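Local coordinates for protein Pbp related beta-lactamase (Pyrococcus abyssi, PDB 2QMI) that probably hydrolyses peptides as an octameric, self-compartmentalizing peptidase related to penicillin-binding proteins and serine beta-lactamases, at residues L47-T50 / P51-Y55; S330-P334 / S335-M339; S176-Y180 / E181-K185. All blocks are in the same frame, centred on the assembly; numbering follows the deposited sequence.

Three contacts show how short turns set the joints of a beta-lactamase-type fold. From the N terminus, contact 1 (47-55) closes a tight turn between the short strands 47-48 and 55-56. Contact 3 (176-185) follows, where the chain leaves helix 162-176 and starts helix 180-189. Contact 2 (330-339) comes last, ending the loop from strand 321-327 of the antiparallel sheet and opening helix 334-345. The three lie in series, so none nests within or crosses another, and none touches another. Contacts 1 and 2 have centres about 17 Å apart, whereas contact 3, among the helices, lies about 31 Å from contact 2, centre to centre.

Contact 1. Residues L47-T50 / P51-Y55; sequences LPST and PETIY
The hydroxyl oxygen T50 OG1 is approached by several polar groups, and it organises a beta turn close to type I, with P51 and E52 at its two corners. The turn joins strands 47-48 and 55-56 in the beta-lactamase-type fold. From the backbone, T53 N donates to T50 OG1 at 3.2 Å, with an N-H...O angle of 147°; its bond to T50 O, the usual bond across such a turn, is weak, and doubtful because the place of that oxygen is less sure. From the side-chain side, E52 OE1 lies 2.7 Å from T50 OG1. The glutamate chain is bent at its second torsion (chi2 73°), which folds the carboxylate back over the start of the turn, where it crosses the threonine side chain at about a right angle. Beyond the turn, T50 OG1 is hydrogen-bonded to D209 OD2, while P51 and E52 both rest on L242 of helix 241-252. At the other end of this stretch, L47 and P48 pack against K201 and S134 of a second subunit. The turn also carries Y55 back toward S49: Y55 OH and S49 OG share a hydrogen bond of 2.8 Å, and the same phenol oxygen is bonded to S23 OG.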
loop_
_atom_site.group_PDB
_atom_site.type_symbol
_atom_site.label_atom_id
_atom_site.label_comp_id
_atom_site.label_asym_id
_atom_site.label_seq_id
_atom_site.Cartn_x
_atom_site.Cartn_y
_atom_site.Cartn_z
ATOM N N LEU A 47 9.162 20.097 31.305
ATOM C CA LEU A 47 9.091 21.276 32.174
ATOM C C LEU A 47 7.610 21.582 32.423
ATOM O O LEU A 47 6.804 21.626 31.491
ATOM C CB LEU A 47 9.782 22.475 31.514
ATOM C CG LEU A 47 11.286 22.349 31.226
ATOM C CD1 LEU A 47 11.726 23.464 30.308
ATOM C CD2 LEU A 47 12.074 22.381 32.521
ATOM N N PRO A 48 7.236 21.812 33.691
ATOM C CA PRO A 48 5.849 22.103 34.064
ATOM C C PRO A 48 5.316 23.500 33.740
ATOM O O PRO A 48 6.079 24.449 33.563
ATOM C CB PRO A 48 5.854 21.849 35.564
ATOM C CG PRO A 48 7.185 22.425 35.964
ATOM C CD PRO A 48 8.119 21.873 34.874
ATOM N N SER A 49 3.991 23.605 33.647
ATOM C CA SER A 49 3.335 24.890 33.425
ATOM C C SER A 49 3.144 25.493 34.820
ATOM O O SER A 49 2.759 24.791 35.764
ATOM C CB SER A 49 1.965 24.710 32.750
ATOM O OG SER A 49 2.068 24.798 31.334
ATOM N N THR A 50 3.425 26.784 34.955
ATOM C CA THR A 50 3.283 27.472 36.234
ATOM C C THR A 50 2.577 28.818 36.050
ATOM O O THR A 50 2.386 29.277 34.933
ATOM C CB THR A 50 4.648 27.745 36.865
ATOM O OG1 THR A 50 5.244 28.880 36.228
ATOM C CG2 THR A 50 5.558 26.550 36.694
ATOM N N PRO A 51 2.177 29.467 37.155
ATOM C CA PRO A 51 1.500 30.762 37.045
ATOM C C PRO A 51 2.328 31.751 36.224
ATOM O O PRO A 51 1.782 32.618 35.545
ATOM C CB PRO A 51 1.370 31.202 38.501
ATOM C CG PRO A 51 1.240 29.922 39.224
ATOM C CD PRO A 51 2.274 29.050 38.564
ATOM N N GLU A 52 3.649 31.593 36.299
ATOM C CA GLU A 52 4.606 32.456 35.611
ATOM C C GLU A 52 4.843 32.154 34.120
ATOM O O GLU A 52 5.112 33.067 33.346
ATOM C CB GLU A 52 5.973 32.406 36.326
ATOM C CG GLU A 52 6.009 32.819 37.813
ATOM C CD GLU A 52 5.376 31.790 38.756
ATOM O OE1 GLU A 52 5.134 30.636 38.323
ATOM O OE2 GLU A 52 5.127 32.134 39.939
ATOM N N THR A 53 4.766 30.886 33.721
ATOM C CA THR A 53 5.017 30.509 32.323
ATOM C C THR A 53 4.384 31.444 31.288
ATOM O O THR A 53 3.241 31.884 31.421
ATOM C CB THR A 53 4.593 29.031 32.041
ATOM O OG1 THR A 53 4.760 28.731 30.644
ATOM C CG2 THR A 53 3.166 28.806 32.417
ATOM N N ILE A 54 5.157 31.746 30.255
ATOM C CA ILE A 54 4.727 32.639 29.195
ATOM C C ILE A 54 4.194 31.917 27.954
ATOM O O ILE A 54 4.809 30.975 27.457
ATOM C CB ILE A 54 5.897 33.580 28.815
ATOM C CG1 ILE A 54 6.012 34.676 29.881
ATOM C CG2 ILE A 54 5.698 34.163 27.430
ATOM C CD1 ILE A 54 7.214 35.568 29.731
ATOM N N TYR A 55 3.036 32.377 27.475
ATOM C CA TYR A 55 2.382 31.823 26.289
ATOM C C TYR A 55 2.038 32.971 25.354
ATOM O O TYR A 55 2.094 34.137 25.741
ATOM C CB TYR A 55 1.051 31.148 26.635
ATOM C CG TYR A 55 1.061 30.092 27.710
ATOM C CD1 TYR A 55 0.821 28.753 27.396
ATOM C CD2 TYR A 55 1.209 30.440 29.051
ATOM C CE1 TYR A 55 0.719 27.786 28.397
ATOM C CE2 TYR A 55 1.109 29.488 30.059
ATOM C CZ TYR A 55 0.865 28.162 29.732
ATOM O OH TYR A 55 0.773 27.221 30.734
#

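Contact 2. Residues S330-P334 / S335-M339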
loop_
_atom_site.group_PDB
_atom_site.type_symbol
_atom_site.label_atom_id
_atom_site.label_comp_id
_atom_site.label_asym_id
_atom_site.label_seq_id
_atom_site.Cartn_x
_atom_site.Cartn_y
_atom_site.Cartn_z
ATOM N N SER A 330 -4.547 24.185 21.216
ATOM C CA SER A 330 -5.954 24.539 21.047
ATOM C C SER A 330 -6.816 23.303 21.287
ATOM O O SER A 330 -7.875 23.143 20.678
ATOM C CB SER A 330 -6.215 25.088 19.641
ATOM O OG SER A 330 -6.124 24.056 18.676
ATOM N N GLY A 331 -6.348 22.436 22.182
ATOM C CA GLY A 331 -7.067 21.214 22.499
ATOM C C GLY A 331 -8.415 21.436 23.167
ATOM O O GLY A 331 -9.371 20.703 22.906
ATOM N N TYR A 332 -8.485 22.427 24.052
ATOM C CA TYR A 332 -9.728 22.752 24.742
ATOM C C TYR A 332 -9.841 24.275 24.888
ATOM O O TYR A 332 -8.912 24.930 25.358
ATOM C CB TYR A 332 -9.764 22.089 26.116
ATOM C CG TYR A 332 -11.130 22.127 26.744
ATOM C CD1 TYR A 332 -12.193 21.407 26.193
ATOM C CD2 TYR A 332 -11.377 22.916 27.861
ATOM C CE1 TYR A 332 -13.474 21.481 26.743
ATOM C CE2 TYR A 332 -12.649 22.997 28.417
ATOM C CZ TYR A 332 -13.694 22.284 27.857
ATOM O OH TYR A 332 -14.960 22.394 28.402
ATOM N N PRO A 333 -10.991 24.850 24.498
ATOM C CA PRO A 333 -11.221 26.299 24.576
ATOM C C PRO A 333 -10.966 26.932 25.941
ATOM O O PRO A 333 -11.661 26.640 26.912
ATOM C CB PRO A 333 -12.683 26.444 24.149
ATOM C CG PRO A 333 -12.927 25.221 23.301
ATOM C CD PRO A 333 -12.214 24.152 24.072
ATOM N N PRO A 334 -9.962 27.816 26.030
ATOM C CA PRO A 334 -9.643 28.482 27.297
ATOM C C PRO A 334 -10.858 29.229 27.854
ATOM O O PRO A 334 -11.047 29.307 29.070
ATOM C CB PRO A 334 -8.512 29.435 26.911
ATOM C CG PRO A 334 -7.833 28.707 25.787
ATOM C CD PRO A 334 -9.004 28.202 24.979
ATOM N N SER A 335 -11.677 29.781 26.959
ATOM C CA SER A 335 -12.862 30.519 27.376
ATOM C C SER A 335 -13.779 29.640 28.224
ATOM O O SER A 335 -14.335 30.096 29.221
ATOM C CB SER A 335 -13.625 31.041 26.156
ATOM O OG SER A 335 -14.207 29.976 25.431
ATOM N N TYR A 336 -13.923 28.377 27.827
ATOM C CA TYR A 336 -14.758 27.423 28.555
ATOM C C TYR A 336 -14.239 27.247 29.978
ATOM O O TYR A 336 -15.015 27.226 30.940
ATOM C CB TYR A 336 -14.780 26.079 27.821
ATOM C CG TYR A 336 -15.554 26.105 26.517
ATOM C CD1 TYR A 336 -16.068 27.296 26.014
ATOM C CD2 TYR A 336 -15.772 24.935 25.788
ATOM C CE1 TYR A 336 -16.778 27.327 24.824
ATOM C CE2 TYR A 336 -16.485 24.953 24.590
ATOM C CZ TYR A 336 -16.983 26.152 24.119
ATOM O OH TYR A 336 -17.702 26.186 22.953
ATOM N N ILE A 337 -12.922 27.124 30.110
ATOM C CA ILE A 337 -12.302 26.986 31.421
ATOM C C ILE A 337 -12.532 28.275 32.224
ATOM O O ILE A 337 -12.926 28.237 33.390
ATOM C CB ILE A 337 -10.789 26.723 31.282
ATOM C CG1 ILE A 337 -10.573 25.376 30.581
ATOM C CG2 ILE A 337 -10.121 26.753 32.652
ATOM C CD1 ILE A 337 -9.126 24.972 30.427
ATOM N N ALA A 338 -12.297 29.415 31.585
ATOM C CA ALA A 338 -12.484 30.702 32.244
ATOM C C ALA A 338 -13.908 30.847 32.778
ATOM O O ALA A 338 -14.114 31.231 33.931
ATOM C CB ALA A 338 -12.173 31.834 31.273
ATOM N N MET A 339 -14.891 30.529 31.940
ATOM C CA MET A 339 -16.287 30.650 32.333
ATOM C C MET A 339 -16.688 29.677 33.449
ATOM O O MET A 339 -17.548 29.993 34.272
ATOM C CB MET A 339 -17.174 30.491 31.100
ATOM C CG MET A 339 -16.821 31.500 30.012
ATOM S SD MET A 339 -17.774 31.365 28.487
ATOM C CE MET A 339 -17.812 33.064 27.926
#
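P333 fits into the angle between two tyrosine rings, a compact example of an aromatic cluster built at the start of a helix. Its CB sits over one face of the Y336 ring, 3.8 Å from the centroid and 13° off the normal, a CH-pi contact. On its other flank, P333 CD lies above a face of Y332, displaced toward the rim. The two rings complete the group as an offset edge-to-face pair: the edge of Y336 is turned toward the face of Y332, with centroids 5.8 Å apart and planes at 76°. I337 joins in the plane of the Y332 ring, its CG1 meeting the ring edge at CD2, 3.8 Å away. Y332 gets there because its CG is anti to the backbone N (chi1 -167°), carrying the ring along the first helical turn.

Behind this shell stands the helix start. P333 is the N-cap, and its carbonyl O takes only weak bonds from the N-H groups of Y336 and I337; the first strong one is A338 N to P334 O, 2.8 Å. Farther out, E327 holds Y332 N, while F9 and K13 of helix 3-16 touch the Y332 side chain and F356 stacks with Y336. P334, I337 and A338 rest on V325, setting helix 334-345 against the sheet. With no side-chain oxygen on the N-cap proline, and no N-H on P334 to leave without an acceptor, this helix start probably depends more on ring packing and on backbone bonds further along than on a side-chain cap.

Contact 3. Residues S176-Y180 / E181-K185; sequences SGVSY and EEYIK
The E182 side chain turns back on its own helix start: its CG lies between the backbone N and the carbonyl carbon (chi1 60°), which swings the chain back past the first turn and brings OE2 to the N-cap residue S179. There E182 OE2 accepts from S179 N at 3.0 Å, an almost straight bond (168°) whose donor stands above the carboxylate plane. In return E182 N donates to S179 OG at 3.1 Å, although the place of that hydroxyl is less sure. V178 crosses the acid at a slant, its CB 3.3 Å from E182 CD.

Just upstream, S176 OG accepts from V178 N, 3.1 Å away, in an ST turn, and also bonds to I172 O; G177 between them has positive phi as helix 162-176 ends. S176 CB also touches Y183 CD1, 3.5 Å apart. Farther along the helix, I184 CG1 makes a CH-pi contact over a face of the Y180 ring, 3.8 Å from its centroid. Y180 OH bonds to T65 on helix 61-74, whose start carries the probable SxxK motif of the family. The exchange of S179 N to E182 OE2 and E182 N to S179 OG is a capping box, here starting helix 180-189 at a tight helix-to-helix corner.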
loop_
_atom_site.group_PDB
_atom_site.type_symbol
_atom_site.label_atom_id
_atom_site.label_comp_id
_atom_site.label_asym_id
_atom_site.label_seq_id
_atom_site.Cartn_x
_atom_site.Cartn_y
_atom_site.Cartn_z
ATOM N N SER A 176 1.585 58.558 17.175
ATOM C CA SER A 176 2.516 58.640 18.303
ATOM C C SER A 176 3.950 58.978 17.913
ATOM O O SER A 176 4.725 59.472 18.738
ATOM C CB SER A 176 2.537 57.317 19.072
ATOM O OG SER A 176 3.346 56.353 18.405
ATOM N N GLY A 177 4.316 58.689 16.669
ATOM C CA GLY A 177 5.666 58.970 16.227
ATOM C C GLY A 177 6.641 57.840 16.506
ATOM O O GLY A 177 7.774 57.876 16.027
ATOM N N VAL A 178 6.221 56.842 17.282
ATOM C CA VAL A 178 7.090 55.704 17.587
ATOM C C VAL A 178 6.499 54.392 17.055
ATOM O O VAL A 178 5.401 54.373 16.495
ATOM C CB VAL A 178 7.353 55.575 19.120
ATOM C CG1 VAL A 178 8.142 56.783 19.620
ATOM C CG2 VAL A 178 6.039 55.459 19.874
ATOM N N SER A 179 7.228 53.295 17.213
ATOM C CA SER A 179 6.736 52.007 16.731
ATOM C C SER A 179 5.576 51.550 17.608
ATOM O O SER A 179 5.464 51.970 18.769
ATOM C CB SER A 179 7.849 50.953 16.763
ATOM O OG SER A 179 8.127 50.544 18.090
ATOM N N TYR A 180 4.712 50.703 17.051
ATOM C CA TYR A 180 3.561 50.175 17.787
ATOM C C TYR A 180 4.014 49.403 19.022
ATOM O O TYR A 180 3.418 49.509 20.092
ATOM C CB TYR A 180 2.732 49.234 16.898
ATOM C CG TYR A 180 1.726 48.413 17.678
ATOM C CD1 TYR A 180 0.562 48.997 18.192
ATOM C CD2 TYR A 180 1.974 47.073 17.976
ATOM C CE1 TYR A 180 -0.320 48.269 18.984
ATOM C CE2 TYR A 180 1.094 46.335 18.772
ATOM C CZ TYR A 180 -0.047 46.940 19.274
ATOM O OH TYR A 180 -0.900 46.225 20.090
ATOM N N GLU A 181 5.068 48.612 18.859
ATOM C CA GLU A 181 5.587 47.821 19.960
ATOM C C GLU A 181 6.084 48.679 21.117
ATOM O O GLU A 181 5.760 48.403 22.269
ATOM C CB GLU A 181 6.699 46.893 19.467
ATOM C CG GLU A 181 6.217 45.870 18.447
ATOM C CD GLU A 181 6.551 46.252 17.014
ATOM O OE1 GLU A 181 6.394 47.435 16.637
ATOM O OE2 GLU A 181 6.966 45.350 16.257
ATOM N N GLU A 182 6.866 49.717 20.827
ATOM C CA GLU A 182 7.356 50.575 21.904
ATOM C C GLU A 182 6.244 51.419 22.525
ATOM O O GLU A 182 6.335 51.801 23.688
ATOM C CB GLU A 182 8.526 51.466 21.435
ATOM C CG GLU A 182 8.259 52.429 20.286
ATOM C CD GLU A 182 9.544 53.159 19.812
ATOM O OE1 GLU A 182 10.184 53.863 20.643
ATOM O OE2 GLU A 182 9.910 53.025 18.609
ATOM N N TYR A 183 5.187 51.708 21.773
ATOM C CA TYR A 183 4.096 52.491 22.348
ATOM C C TYR A 183 3.356 51.665 23.409
ATOM O O TYR A 183 3.020 52.179 24.481
ATOM C CB TYR A 183 3.094 52.935 21.280
ATOM C CG TYR A 183 2.085 53.926 21.824
ATOM C CD1 TYR A 183 2.397 55.284 21.922
ATOM C CD2 TYR A 183 0.849 53.500 22.310
ATOM C CE1 TYR A 183 1.504 56.187 22.493
ATOM C CE2 TYR A 183 -0.053 54.401 22.886
ATOM C CZ TYR A 183 0.285 55.736 22.975
ATOM O OH TYR A 183 -0.574 56.618 23.576
ATOM N N ILE A 184 3.095 50.394 23.103
ATOM C CA ILE A 184 2.410 49.504 24.045
ATOM C C ILE A 184 3.262 49.319 25.299
ATOM O O ILE A 184 2.758 49.382 26.422
ATOM C CB ILE A 184 2.157 48.099 23.443
ATOM C CG1 ILE A 184 1.262 48.198 22.205
ATOM C CG2 ILE A 184 1.520 47.200 24.494
ATOM C CD1 ILE A 184 -0.070 48.880 22.453
ATOM N N LYS A 185 4.553 49.088 25.083
ATOM C CA LYS A 185 5.526 48.883 26.155
ATOM C C LYS A 185 5.604 50.089 27.094
ATOM O O LYS A 185 5.478 49.957 28.314
ATOM C CB LYS A 185 6.904 48.623 25.539
ATOM C CG LYS A 185 8.055 48.468 26.536
ATOM C CD LYS A 185 7.913 47.208 27.365
ATOM C CE LYS A 185 9.209 46.872 28.097
ATOM N NZ LYS A 185 10.342 46.631 27.149
#